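Lectin (Pleurotus ostreatus, PDB 6KC2) binds sugars such as rhamnose and N-acetylgalactosamine at a calcium-containing site, where sugar hydroxyls can coordinate the metal. Local coordinates at residues Ala40-Phe45 with Thr284-His289; Trp220-Asp225 with Gly304-Ile309; Val254-Asp259 with Val308-Leu313; Asp259-Leu264 with Asn298-Gly303; Tyr277-Ala282 with Gly367-Ser372. All coordinates share one frame; numbering follows the deposited sequence.

Contact 1. Residues Ala40-Phe45 with Thr284-His289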
# COMPACT_ATOMS: atom_id res chain seq x y z
N ALA A 40 1.44 13.92 -12.54
CA ALA A 40 1.86 13.68 -11.16
C ALA A 40 3.29 13.15 -11.13
O ALA A 40 3.70 12.37 -11.99
CB ALA A 40 0.92 12.69 -10.48
N THR A 41 4.06 13.59 -10.13
CA THR A 41 5.44 13.16 -9.94
C THR A 41 5.64 12.52 -8.57
O THR A 41 4.76 12.64 -7.71
CB THR A 41 6.39 14.35 -10.10
OG1 THR A 41 6.06 15.34 -9.12
CG2 THR A 41 6.31 14.92 -11.52
N PRO A 42 6.77 11.85 -8.32
CA PRO A 42 6.98 11.25 -6.99
C PRO A 42 6.83 12.27 -5.88
O PRO A 42 7.27 13.42 -5.99
CB PRO A 42 8.41 10.71 -7.08
CG PRO A 42 8.62 10.44 -8.53
CD PRO A 42 7.87 11.53 -9.25
N SER A 43 6.20 11.84 -4.79
CA SER A 43 5.91 12.71 -3.66
C SER A 43 5.98 11.92 -2.36
O SER A 43 6.02 10.68 -2.35
CB SER A 43 4.52 13.37 -3.82
OG SER A 43 3.51 12.39 -4.02
N GLN A 44 6.01 12.64 -1.25
CA GLN A 44 5.83 12.00 0.05
C GLN A 44 4.50 11.25 0.07
O GLN A 44 3.49 11.74 -0.45
CB GLN A 44 5.87 13.05 1.16
CG GLN A 44 5.62 12.50 2.55
CD GLN A 44 5.68 13.58 3.63
OE1 GLN A 44 6.58 14.43 3.63
NE2 GLN A 44 4.71 13.56 4.53
N PHE A 45 4.50 10.06 0.65
CA PHE A 45 3.28 9.26 0.72
C PHE A 45 2.18 9.99 1.49
O PHE A 45 2.42 10.56 2.55
CB PHE A 45 3.58 7.91 1.38
CG PHE A 45 2.35 7.09 1.64
CD1 PHE A 45 1.76 6.37 0.61
CD2 PHE A 45 1.76 7.07 2.90
CE1 PHE A 45 0.63 5.62 0.82
CE2 PHE A 45 0.60 6.33 3.12
CZ PHE A 45 0.03 5.60 2.09
N THR A 284 5.26 7.88 -2.71
CA THR A 284 4.40 7.40 -3.78
C THR A 284 5.07 7.76 -5.10
O THR A 284 5.52 8.89 -5.27
CB THR A 284 3.00 8.01 -3.70
OG1 THR A 284 2.30 7.43 -2.59
CG2 THR A 284 2.20 7.76 -5.01
N ILE A 285 5.17 6.79 -5.99
CA ILE A 285 5.65 7.03 -7.35
C ILE A 285 4.47 6.77 -8.27
O ILE A 285 4.12 5.61 -8.53
CB ILE A 285 6.87 6.16 -7.70
CG1 ILE A 285 8.03 6.53 -6.79
CG2 ILE A 285 7.28 6.35 -9.19
CD1 ILE A 285 8.75 5.36 -6.30
N PRO A 286 3.78 7.82 -8.73
CA PRO A 286 2.55 7.63 -9.48
C PRO A 286 2.77 7.46 -10.97
O PRO A 286 1.81 7.16 -11.70
CB PRO A 286 1.79 8.93 -9.20
CG PRO A 286 2.88 9.95 -9.14
CD PRO A 286 4.09 9.24 -8.51
N ASN A 287 4.00 7.65 -11.45
CA ASN A 287 4.26 7.69 -12.89
C ASN A 287 5.29 6.64 -13.27
O ASN A 287 6.30 6.97 -13.90
CB ASN A 287 4.75 9.09 -13.30
CG ASN A 287 5.95 9.54 -12.49
OD1 ASN A 287 6.21 9.01 -11.40
ND2 ASN A 287 6.71 10.51 -13.01
N LEU A 288 5.06 5.39 -12.88
CA LEU A 288 6.02 4.34 -13.22
C LEU A 288 6.08 4.15 -14.74
O LEU A 288 5.09 4.33 -15.45
CB LEU A 288 5.63 3.03 -12.56
CG LEU A 288 5.85 2.84 -11.06
CD1 LEU A 288 5.35 1.46 -10.65
CD2 LEU A 288 7.33 3.03 -10.69
N HIS A 289 7.26 3.77 -15.22
CA HIS A 289 7.34 3.22 -16.56
C HIS A 289 6.50 1.94 -16.62
O HIS A 289 6.41 1.22 -15.63
CB HIS A 289 8.79 2.92 -16.95
CG HIS A 289 8.94 2.46 -18.36
ND1 HIS A 289 8.80 1.14 -18.74
CD2 HIS A 289 9.17 3.16 -19.50
CE1 HIS A 289 8.96 1.05 -20.06
NE2 HIS A 289 9.18 2.26 -20.54
O HOH W 1 4.94 12.74 -14.60

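Contact 2. Residues Trp220-Asp225 with Gly304-Ile309. With CA (calcium ion), chain E; RAM (alpha-L-rhamnopyranose), chain H.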
# COMPACT_ATOMS: atom_id res chain seq x y z
N TRP A 220 18.00 -5.32 6.45
CA TRP A 220 19.08 -4.34 6.37
C TRP A 220 20.17 -4.87 5.44
O TRP A 220 20.67 -5.98 5.63
CB TRP A 220 19.65 -4.09 7.76
CG TRP A 220 18.70 -3.45 8.71
CD1 TRP A 220 17.90 -4.08 9.63
CD2 TRP A 220 18.45 -2.04 8.85
NE1 TRP A 220 17.17 -3.14 10.33
CE2 TRP A 220 17.49 -1.89 9.87
CE3 TRP A 220 18.94 -0.90 8.20
CZ2 TRP A 220 17.02 -0.65 10.27
CZ3 TRP A 220 18.47 0.35 8.59
CH2 TRP A 220 17.52 0.46 9.63
N ILE A 221 20.54 -4.08 4.43
CA ILE A 221 21.62 -4.50 3.53
C ILE A 221 22.72 -3.45 3.52
O ILE A 221 22.53 -2.29 3.90
CB ILE A 221 21.13 -4.79 2.09
CG1 ILE A 221 20.64 -3.51 1.40
CG2 ILE A 221 20.05 -5.89 2.07
CD1 ILE A 221 20.24 -3.73 -0.08
N TRP A 222 23.90 -3.87 3.06
CA TRP A 222 25.02 -2.97 2.84
C TRP A 222 26.00 -3.63 1.86
O TRP A 222 25.79 -4.76 1.41
CB TRP A 222 25.72 -2.62 4.17
CG TRP A 222 26.46 -1.30 4.15
CD1 TRP A 222 27.81 -1.12 4.19
CD2 TRP A 222 25.88 0.01 4.10
NE1 TRP A 222 28.11 0.22 4.16
CE2 TRP A 222 26.94 0.94 4.11
CE3 TRP A 222 24.56 0.50 4.04
CZ2 TRP A 222 26.74 2.32 4.06
CZ3 TRP A 222 24.36 1.87 4.00
CH2 TRP A 222 25.45 2.77 4.02
N THR A 223 27.06 -2.90 1.53
CA THR A 223 28.18 -3.52 0.83
C THR A 223 28.92 -4.47 1.76
O THR A 223 28.80 -4.42 2.99
CB THR A 223 29.13 -2.46 0.28
OG1 THR A 223 29.31 -1.43 1.26
CG2 THR A 223 28.58 -1.85 -1.01
N SER A 224 29.70 -5.36 1.15
CA SER A 224 30.34 -6.41 1.93
C SER A 224 31.53 -5.90 2.76
O SER A 224 32.16 -6.72 3.44
CB SER A 224 30.78 -7.54 1.00
OG SER A 224 31.68 -7.06 0.02
N ASP A 225 31.84 -4.60 2.75
CA ASP A 225 32.80 -4.06 3.72
C ASP A 225 32.20 -3.93 5.12
O ASP A 225 32.92 -3.58 6.06
CB ASP A 225 33.34 -2.70 3.24
CG ASP A 225 32.24 -1.69 2.94
OD1 ASP A 225 32.55 -0.51 2.66
OD2 ASP A 225 31.05 -2.08 2.96
N GLY A 304 30.49 3.75 12.43
CA GLY A 304 29.87 2.68 13.16
C GLY A 304 29.07 1.77 12.26
O GLY A 304 29.40 1.59 11.08
N PRO A 305 28.02 1.17 12.81
CA PRO A 305 27.14 0.30 12.01
C PRO A 305 26.53 1.05 10.83
O PRO A 305 26.42 2.28 10.82
CB PRO A 305 26.05 -0.14 13.00
CG PRO A 305 26.66 0.08 14.38
CD PRO A 305 27.57 1.28 14.21
N ALA A 306 26.12 0.27 9.82
CA ALA A 306 25.48 0.85 8.65
C ALA A 306 24.51 -0.16 8.05
O ALA A 306 24.68 -1.38 8.18
CB ALA A 306 26.52 1.29 7.59
N GLY A 307 23.49 0.37 7.38
CA GLY A 307 22.52 -0.46 6.69
C GLY A 307 21.47 0.41 6.03
O GLY A 307 21.24 1.56 6.43
N VAL A 308 20.86 -0.14 4.99
CA VAL A 308 19.68 0.47 4.40
C VAL A 308 18.63 -0.62 4.26
O VAL A 308 18.96 -1.78 4.03
CB VAL A 308 19.98 1.16 3.04
CG1 VAL A 308 20.52 0.15 2.03
CG2 VAL A 308 18.71 1.85 2.50
N ILE A 309 17.36 -0.25 4.47
CA ILE A 309 16.27 -1.21 4.45
C ILE A 309 15.10 -0.57 3.72
O ILE A 309 14.85 0.63 3.87
CB ILE A 309 15.86 -1.67 5.87
CG1 ILE A 309 14.84 -2.81 5.80
CG2 ILE A 309 15.36 -0.48 6.73
CD1 ILE A 309 14.64 -3.54 7.15
CA CA E . 26.30 4.58 11.21
C1 RAM H . 25.44 5.79 16.74
C2 RAM H . 25.43 6.58 15.43
C3 RAM H . 25.74 5.67 14.25
C4 RAM H . 24.84 4.43 14.28
C5 RAM H . 24.81 3.78 15.69
C6 RAM H . 23.86 2.59 15.78
O1 RAM H . 26.73 5.23 16.98
O2 RAM H . 24.16 7.16 15.24
O3 RAM H . 25.61 6.36 13.01
O4 RAM H . 25.34 3.49 13.36
O5 RAM H . 24.47 4.76 16.66

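Contact 3. Residues Val254-Asp259 with Val308-Leu313. With CA (calcium ion), chain E; RAM (alpha-L-rhamnopyranose), chain H.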
# COMPACT_ATOMS: atom_id res chain seq x y z
N VAL A 254 6.92 3.23 -1.64
CA VAL A 254 8.25 2.90 -1.15
C VAL A 254 8.34 3.30 0.32
O VAL A 254 7.95 4.41 0.68
CB VAL A 254 9.35 3.61 -1.96
CG1 VAL A 254 10.74 3.18 -1.47
CG2 VAL A 254 9.18 3.32 -3.43
N LEU A 255 8.86 2.40 1.14
CA LEU A 255 9.16 2.66 2.55
C LEU A 255 10.64 2.40 2.76
O LEU A 255 11.13 1.33 2.39
CB LEU A 255 8.31 1.77 3.46
CG LEU A 255 8.57 1.93 4.97
CD1 LEU A 255 8.15 3.32 5.46
CD2 LEU A 255 7.84 0.83 5.74
N ILE A 256 11.36 3.36 3.33
CA ILE A 256 12.82 3.26 3.32
C ILE A 256 13.41 3.96 4.55
O ILE A 256 12.94 5.01 4.98
CB ILE A 256 13.39 3.86 2.02
CG1 ILE A 256 14.94 3.82 2.03
CG2 ILE A 256 12.82 5.27 1.80
CD1 ILE A 256 15.59 3.92 0.64
N ALA A 257 14.50 3.38 5.06
CA ALA A 257 15.28 3.97 6.14
C ALA A 257 16.72 3.50 5.98
O ALA A 257 16.97 2.40 5.48
CB ALA A 257 14.72 3.58 7.53
N ALA A 258 17.66 4.33 6.43
CA ALA A 258 19.07 3.97 6.31
C ALA A 258 19.85 4.37 7.56
O ALA A 258 19.65 5.45 8.12
CB ALA A 258 19.72 4.62 5.08
N ASP A 259 20.76 3.50 7.98
CA ASP A 259 21.60 3.90 9.09
C ASP A 259 22.56 4.93 8.56
O ASP A 259 23.53 4.60 7.85
CB ASP A 259 22.34 2.76 9.78
CG ASP A 259 23.22 3.28 10.95
OD1 ASP A 259 23.69 4.44 10.91
OD2 ASP A 259 23.40 2.55 11.95
N VAL A 308 20.86 -0.14 4.99
CA VAL A 308 19.68 0.47 4.40
C VAL A 308 18.63 -0.62 4.26
O VAL A 308 18.96 -1.78 4.03
CB VAL A 308 19.98 1.16 3.04
CG1 VAL A 308 20.52 0.15 2.03
CG2 VAL A 308 18.71 1.85 2.50
N ILE A 309 17.36 -0.25 4.47
CA ILE A 309 16.27 -1.21 4.45
C ILE A 309 15.10 -0.57 3.72
O ILE A 309 14.85 0.63 3.87
CB ILE A 309 15.86 -1.67 5.87
CG1 ILE A 309 14.84 -2.81 5.80
CG2 ILE A 309 15.36 -0.48 6.73
CD1 ILE A 309 14.64 -3.54 7.15
N ALA A 310 14.40 -1.36 2.90
CA ALA A 310 13.27 -0.80 2.16
C ALA A 310 12.30 -1.91 1.78
O ALA A 310 12.66 -3.08 1.68
CB ALA A 310 13.70 -0.03 0.90
N THR A 311 11.06 -1.49 1.57
CA THR A 311 9.97 -2.34 1.10
C THR A 311 9.28 -1.56 -0.00
O THR A 311 9.00 -0.37 0.16
CB THR A 311 9.00 -2.66 2.26
OG1 THR A 311 9.71 -3.33 3.31
CG2 THR A 311 7.84 -3.57 1.79
N ILE A 312 9.04 -2.21 -1.15
CA ILE A 312 8.43 -1.55 -2.30
C ILE A 312 7.25 -2.38 -2.77
O ILE A 312 7.38 -3.58 -3.00
CB ILE A 312 9.43 -1.34 -3.46
CG1 ILE A 312 10.63 -0.51 -2.99
CG2 ILE A 312 8.74 -0.66 -4.67
CD1 ILE A 312 11.89 -0.74 -3.82
N LEU A 313 6.10 -1.74 -2.94
CA LEU A 313 4.95 -2.39 -3.54
C LEU A 313 4.65 -1.73 -4.88
O LEU A 313 4.47 -0.50 -4.96
CB LEU A 313 3.73 -2.32 -2.61
CG LEU A 313 2.70 -3.41 -2.96
CD1 LEU A 313 1.96 -3.92 -1.74
CD2 LEU A 313 1.72 -2.89 -3.98
CA CA E . 26.30 4.58 11.21
C1 RAM H . 25.44 5.79 16.74
C2 RAM H . 25.43 6.58 15.43
C3 RAM H . 25.74 5.67 14.25
C4 RAM H . 24.84 4.43 14.28
C5 RAM H . 24.81 3.78 15.69
C6 RAM H . 23.86 2.59 15.78
O1 RAM H . 26.73 5.23 16.98
O2 RAM H . 24.16 7.16 15.24
O3 RAM H . 25.61 6.36 13.01
O4 RAM H . 25.34 3.49 13.36
O5 RAM H . 24.47 4.76 16.66

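Contact 4. Residues Asp259-Leu264 with Asn298-Gly303. With CA (calcium ion), chain E; NAG (2-acetamido-2-deoxy-beta-D-glucopyranose), chain D; RAM (alpha-L-rhamnopyranose), chain H.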
# COMPACT_ATOMS: atom_id res chain seq x y z
N ASP A 259 20.76 3.50 7.98
CA ASP A 259 21.60 3.90 9.09
C ASP A 259 22.56 4.93 8.56
O ASP A 259 23.53 4.60 7.85
CB ASP A 259 22.34 2.76 9.78
CG ASP A 259 23.22 3.28 10.95
OD1 ASP A 259 23.69 4.44 10.91
OD2 ASP A 259 23.40 2.55 11.95
N ASP A 260 22.27 6.14 9.01
CA ASP A 260 22.80 7.47 8.78
C ASP A 260 21.94 8.11 7.71
O ASP A 260 21.06 8.87 8.11
CB ASP A 260 24.30 7.43 8.60
CG ASP A 260 25.00 7.24 9.95
OD1 ASP A 260 24.38 7.63 10.97
OD2 ASP A 260 26.10 6.64 10.02
N ARG A 261 22.07 7.80 6.42
CA ARG A 261 21.28 8.61 5.48
C ARG A 261 21.22 7.95 4.10
O ARG A 261 22.01 7.06 3.77
CB ARG A 261 21.85 10.04 5.35
CG ARG A 261 23.30 10.10 4.85
CD ARG A 261 23.93 11.48 5.08
NE ARG A 261 22.99 12.56 4.77
CZ ARG A 261 22.60 13.49 5.64
NH1 ARG A 261 23.07 13.48 6.89
NH2 ARG A 261 21.73 14.42 5.27
N TYR A 262 20.27 8.42 3.29
CA TYR A 262 20.10 7.87 1.95
C TYR A 262 19.56 8.97 1.04
O TYR A 262 18.93 9.93 1.49
CB TYR A 262 19.13 6.67 1.91
CG TYR A 262 17.71 7.13 2.12
CD1 TYR A 262 17.18 7.25 3.41
CD2 TYR A 262 16.91 7.53 1.05
CE1 TYR A 262 15.90 7.71 3.62
CE2 TYR A 262 15.63 8.02 1.25
CZ TYR A 262 15.13 8.10 2.54
OH TYR A 262 13.86 8.59 2.75
N THR A 263 19.79 8.78 -0.27
CA THR A 263 19.01 9.43 -1.31
C THR A 263 18.49 8.36 -2.26
O THR A 263 19.24 7.45 -2.65
CB THR A 263 19.83 10.47 -2.08
OG1 THR A 263 20.29 11.46 -1.15
CG2 THR A 263 18.95 11.15 -3.14
N LEU A 264 17.21 8.46 -2.60
CA LEU A 264 16.48 7.46 -3.36
C LEU A 264 16.18 8.00 -4.75
O LEU A 264 15.71 9.13 -4.89
CB LEU A 264 15.18 7.10 -2.64
CG LEU A 264 14.18 6.22 -3.39
CD1 LEU A 264 14.77 4.84 -3.67
CD2 LEU A 264 12.87 6.11 -2.60
N ASN A 298 21.73 5.96 -2.93
CA ASN A 298 23.01 6.37 -2.36
C ASN A 298 22.81 6.47 -0.85
O ASN A 298 22.14 7.38 -0.36
CB ASN A 298 23.46 7.72 -2.96
CG ASN A 298 24.67 8.34 -2.23
OD1 ASN A 298 25.34 7.70 -1.40
ND2 ASN A 298 24.95 9.61 -2.56
N ALA A 299 23.38 5.51 -0.11
CA ALA A 299 23.31 5.53 1.34
C ALA A 299 24.70 5.79 1.91
O ALA A 299 25.70 5.32 1.37
CB ALA A 299 22.75 4.21 1.89
N THR A 300 24.75 6.57 2.99
CA THR A 300 26.02 7.05 3.53
C THR A 300 26.14 6.63 4.98
O THR A 300 25.20 6.81 5.77
CB THR A 300 26.11 8.57 3.40
OG1 THR A 300 25.92 8.95 2.04
CG2 THR A 300 27.46 9.07 3.90
N ASN A 301 27.30 6.10 5.35
CA ASN A 301 27.59 5.78 6.74
C ASN A 301 28.49 6.86 7.34
O ASN A 301 29.59 7.11 6.83
CB ASN A 301 28.25 4.42 6.89
CG ASN A 301 28.54 4.08 8.35
OD1 ASN A 301 27.85 4.56 9.24
ND2 ASN A 301 29.56 3.28 8.60
N GLY A 302 28.04 7.49 8.43
CA GLY A 302 28.82 8.48 9.14
C GLY A 302 29.77 7.93 10.18
O GLY A 302 30.54 8.69 10.77
N GLY A 303 29.74 6.61 10.40
CA GLY A 303 30.58 5.94 11.37
C GLY A 303 29.82 4.85 12.10
O GLY A 303 28.63 5.00 12.36
CA CA E . 26.30 4.58 11.21
C1 NAG D . 26.01 10.45 -2.04
C2 NAG D . 26.37 11.58 -2.99
C3 NAG D . 27.56 12.35 -2.45
C4 NAG D . 27.20 12.92 -1.08
C5 NAG D . 26.68 11.83 -0.14
C6 NAG D . 26.03 12.39 1.10
C7 NAG D . 27.60 10.36 -4.75
C8 NAG D . 27.63 10.01 -6.21
N2 NAG D . 26.58 11.14 -4.36
O3 NAG D . 27.94 13.39 -3.34
O4 NAG D . 28.32 13.59 -0.51
O5 NAG D . 25.67 11.00 -0.77
O6 NAG D . 24.65 12.66 0.87
O7 NAG D . 28.46 9.97 -3.97
C1 RAM H . 25.44 5.79 16.74
C2 RAM H . 25.43 6.58 15.43
C3 RAM H . 25.74 5.67 14.25
C4 RAM H . 24.84 4.43 14.28
C5 RAM H . 24.81 3.78 15.69
C6 RAM H . 23.86 2.59 15.78
O1 RAM H . 26.73 5.23 16.98
O2 RAM H . 24.16 7.16 15.24
O3 RAM H . 25.61 6.36 13.01
O4 RAM H . 25.34 3.49 13.36
O5 RAM H . 24.47 4.76 16.66

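Contact 5. Residues Tyr277-Ala282 with Gly367-Ser372. With RAM (alpha-L-rhamnopyranose), chain H.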
# COMPACT_ATOMS: atom_id res chain seq x y z
N TYR A 277 17.53 6.53 11.01
CA TYR A 277 17.29 5.10 11.05
C TYR A 277 16.27 4.72 12.12
O TYR A 277 16.08 3.53 12.39
CB TYR A 277 18.61 4.35 11.24
CG TYR A 277 19.45 4.78 12.44
CD1 TYR A 277 19.19 4.27 13.71
CD2 TYR A 277 20.52 5.66 12.29
CE1 TYR A 277 19.95 4.65 14.81
CE2 TYR A 277 21.29 6.05 13.39
CZ TYR A 277 21.00 5.53 14.65
OH TYR A 277 21.75 5.88 15.76
N THR A 278 15.58 5.70 12.73
CA THR A 278 14.48 5.40 13.65
C THR A 278 13.13 5.89 13.15
O THR A 278 12.10 5.45 13.68
CB THR A 278 14.73 6.00 15.04
OG1 THR A 278 14.86 7.43 14.95
CG2 THR A 278 15.99 5.40 15.68
N VAL A 279 13.09 6.77 12.15
CA VAL A 279 11.85 7.21 11.53
C VAL A 279 11.97 6.97 10.04
O VAL A 279 12.76 7.64 9.36
CB VAL A 279 11.55 8.69 11.82
CG1 VAL A 279 10.27 9.11 11.10
CG2 VAL A 279 11.45 8.92 13.34
N ALA A 280 11.18 6.03 9.51
CA ALA A 280 11.21 5.66 8.10
C ALA A 280 10.43 6.67 7.25
O ALA A 280 9.52 7.36 7.72
CB ALA A 280 10.65 4.26 7.90
N ASP A 281 10.80 6.74 5.97
CA ASP A 281 10.12 7.61 5.02
C ASP A 281 9.33 6.78 4.01
O ASP A 281 9.73 5.68 3.62
CB ASP A 281 11.12 8.52 4.29
CG ASP A 281 11.95 9.35 5.25
OD1 ASP A 281 11.34 10.02 6.10
OD2 ASP A 281 13.21 9.32 5.17
N ALA A 282 8.19 7.32 3.60
CA ALA A 282 7.33 6.65 2.64
C ALA A 282 7.11 7.58 1.45
O ALA A 282 6.96 8.79 1.62
CB ALA A 282 6.00 6.25 3.29
N GLY A 367 11.62 -1.08 16.54
CA GLY A 367 10.78 0.05 16.87
C GLY A 367 10.69 1.17 15.85
O GLY A 367 10.17 2.24 16.19
N MET A 368 11.18 0.96 14.62
CA MET A 368 11.05 1.97 13.56
C MET A 368 9.66 2.60 13.52
O MET A 368 8.65 1.90 13.44
CB MET A 368 11.34 1.33 12.20
CG MET A 368 11.38 2.34 11.06
SD MET A 368 13.03 3.09 10.99
CE MET A 368 14.05 1.62 10.72
N VAL A 369 9.62 3.93 13.54
CA VAL A 369 8.38 4.65 13.28
C VAL A 369 8.05 4.59 11.79
O VAL A 369 8.84 5.02 10.94
CB VAL A 369 8.50 6.10 13.76
CG1 VAL A 369 7.23 6.87 13.43
CG2 VAL A 369 8.82 6.13 15.29
N ILE A 370 6.88 4.05 11.46
CA ILE A 370 6.47 3.83 10.08
C ILE A 370 5.22 4.67 9.83
O ILE A 370 4.28 4.60 10.62
CB ILE A 370 6.18 2.35 9.79
CG1 ILE A 370 7.44 1.51 10.04
CG2 ILE A 370 5.68 2.19 8.35
CD1 ILE A 370 7.17 0.00 10.06
N PRO A 371 5.17 5.46 8.75
CA PRO A 371 3.96 6.24 8.45
C PRO A 371 2.74 5.34 8.34
O PRO A 371 2.83 4.18 7.92
CB PRO A 371 4.28 6.92 7.11
CG PRO A 371 5.78 6.98 7.03
CD PRO A 371 6.26 5.72 7.78
N SER A 372 1.59 5.89 8.74
CA SER A 372 0.31 5.18 8.64
C SER A 372 -0.12 5.04 7.18
O SER A 372 0.10 5.93 6.36
CB SER A 372 -0.77 5.94 9.41
OG SER A 372 -0.33 6.22 10.74
C1 RAM H . 25.44 5.79 16.74
C2 RAM H . 25.43 6.58 15.43
C3 RAM H . 25.74 5.67 14.25
C4 RAM H . 24.84 4.43 14.28
C5 RAM H . 24.81 3.78 15.69
C6 RAM H . 23.86 2.59 15.78
O1 RAM H . 26.73 5.23 16.98
O2 RAM H . 24.16 7.16 15.24
O3 RAM H . 25.61 6.36 13.01
O4 RAM H . 25.34 3.49 13.36
O5 RAM H . 24.47 4.76 16.66

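Contact 1. Residues Ala40-Phe45 with Thr284-His289
A40 CB rests against the P286 ring, 3.6 Å from CG, and forms the apolar centre together with P42. P42 CB touches I285 CG1 at 4.2 Å, while the CD carbons of P42 and P286 are at the limit of contact. The T41 carbonyl oxygen lies against CG and CD of P286. At one end N287 crosses the P42 ring at about a right angle, its OD1 3.7 Å from P42 CD; chi1 of 54° sets its CG between backbone N and carbonyl carbon and turns the amide back over the A40 carbonyl. A water donates to A40 O at 2.9 Å and accepts a weak bond from N287 ND2. At the other end S43 and T284 form an antiparallel hydrogen-bonded pair, S43 N to T284 O at 3.1 Å and T284 N to S43 O at 2.9 Å. T284 OG1 sits at the edge of the F45 ring, 3.4 Å from CD1. Strand 43-44 thus becomes the outermost strand of the sheet containing 281-285. With the prolines offering no N-H, direct hydrogen bonding between the segments is confined to the S43-T284 backbone pair, and the rest is mainly packing plus one water.

Contact 2. Residues Trp220-Asp225 with Gly304-Ile309
W220 takes I309 on one face of its indole: CG2 stands 3.6 Å from the six-membered-ring centroid, only 8° off the normal, a CH-pi contact. Along the indole edge, in its plane, lies the backbone of G307, whose C is 3.6 Å from CE3. W222 is covered in the same manner by A306, with CB over one face at 3.6 Å from the six-membered-ring centroid, while V308 N comes to its edge. W220 CG is anti to its carbonyl carbon (chi1 -65°) and W222 CG anti to its backbone nitrogen (chi1 -155°), yet both indole ends reach 306-309, flanking the glycine. Here the edge strand 219-222 of the seven-stranded sheet meets strand 307-316 of the facing sheet, so a single antiparallel bridge stitches two layers of the β-rich domain together. Its backbone bonds run from I221 N to V308 O at 2.8 Å and from V308 N to I221 O at 2.9 Å. G307 CA adds a C-H···O contact to I221 O, 3.3 Å away. I221 and V308 point the same way, and their CG1 carbons touch at 3.7 Å. Just upstream, P305 O binds calcium at 2.3 Å, and P305 CD lies beside rhamnose O4.

Contact 3. Residues Val254-Asp259 with Val308-Leu313
Strands 249-259 and 307-316 are antiparallel neighbours in the five-stranded sheet, L255 and A257 forming hydrogen-bonded pairs with T311 and I309. L255 N reaches T311 O at 2.9 Å, and A257 N reaches I309 O at 3.0 Å, each with its reciprocal bond. Between them I256 faces A310, CB to CB at 4.1 Å, on the same side as V254 with I312 and A258 with V308. V254 and I312 lie side by side, CG1 to CG1 at 4.0 Å. V308 CG2, anti to its backbone nitrogen, is turned onto A258 CB at 3.9 Å, and I256 CD1 also approaches V308 CG2. The opposite side carries L255, A257, I309 and T311; T311 OG1 turns away to S218 and P214. D259 CG, anti to its backbone nitrogen (chi1 179°), carries the carboxylate past the paired region, placing OD1 2.6 Å from calcium, while OD2 accepts from W364 NE1 and lies 2.6 Å from rhamnose O4. The paired part is buried and, apart from T311, has apolar side chains; the inward backbone groups of L255, A257, I309 and T311 bond each other, V254, I256 and A310 bond Y283, D281 and T326, and calcium would be expected to stabilise the D259 charge.

Contact 4. Residues Asp259-Leu264 with Asn298-Gly303
D260 OD2 is gripped from two directions: calcium binds it at 2.4 Å and G302 N donates to it at 2.6 Å, from above the carboxylate plane. The other carboxylate oxygen, OD1, lies 2.7 Å from rhamnose O3. N301 OD1 is doubly used as well, binding calcium at 2.5 Å and accepting from G303 N in an Asx turn that curls the loop round the ion. G303 O is a further ligand, and rhamnose O3 and O4 both coordinate, each at 2.6 Å; D259 and P305 complete the seven atoms. This lectin site sits where strand 292-301 ends and its antiparallel neighbour 261-266 begins. Along the strands, T263 pairs with N298, T263 N to N298 O at 2.7 Å, and T300 N donates to R261 O. The return bond from R261 N to T300 O is weak. R261 CG, set between backbone N and carbonyl carbon (chi1 60°), lies against T300 CB at 3.5 Å; T300 OG1 hydrogen-bonds S235 OG. N298 ND2 carries a covalently linked N-acetylglucosamine.

Contact 5. Residues Tyr277-Ala282 with Gly367-Ser372
M368 and Y277 meet where the loop leading into strand 281-285 runs alongside the C-terminal tail, roughly parallel to it, at the margin of the five-stranded sheet. From CB of M368 the chain starts straight, CG anti to the backbone nitrogen (chi1 -173°), and then curls at chi2 and chi3 so that its end folds down on the loop. CG packs on A280 CB at 3.8 Å. SD lies over the backbone, 3.5 Å from T278 C and about as far from the Y277 carbonyl oxygen. The terminal methyl, CE, reaches that oxygen, Y277 O, at 3.2 Å, and also touches W220. Two backbone bonds fix the alignment: V369 N donates to T278 O at 2.9 Å, and V369 O accepts from A280 N at 2.9 Å, so V369 bridges the residues before and after V279. On the outer side, exposed V279 and V369 lie side by side, pointing the same way, with CG2 of the first touching CB of the second. Further along, P371 sets CG against A282 CB at 3.8 Å, its CD near the carbonyl oxygen of A280. The Y277 side chain turns the other way, toward the sugar site, its ring meeting W364 edge-to-face and touching D259. Rhamnose O2 sits at the edge of that ring, in its plane, and shares a hydrogen bond with Y277 OH at 2.8 Å.

In the fold
Contacts 1 and 3 lie in one antiparallel sheet, ordered 43-44, 281-285, 249-259, 307-316 and 321-325, contact 1 at its 43-44 edge; contact 5 lays the C-terminal tail beside the loop entering strand 281-285. Contact 4 lies in the seven-stranded sheet, and contact 2 joins the two sheets. Contacts 2 and 4 have centres about 9 Å apart, as do contacts 3 and 5, whereas those of contacts 1 and 2 lie about 26 Å apart. Contact 4, which shares D259 with contact 3, otherwise falls between that contact's segments; the segments of contact 1 are 239 residues apart. Contacts 2, 3 and 4 converge on the calcium, while Y277 of contact 5 reaches rhamnose, so the sugar site draws on both sheets.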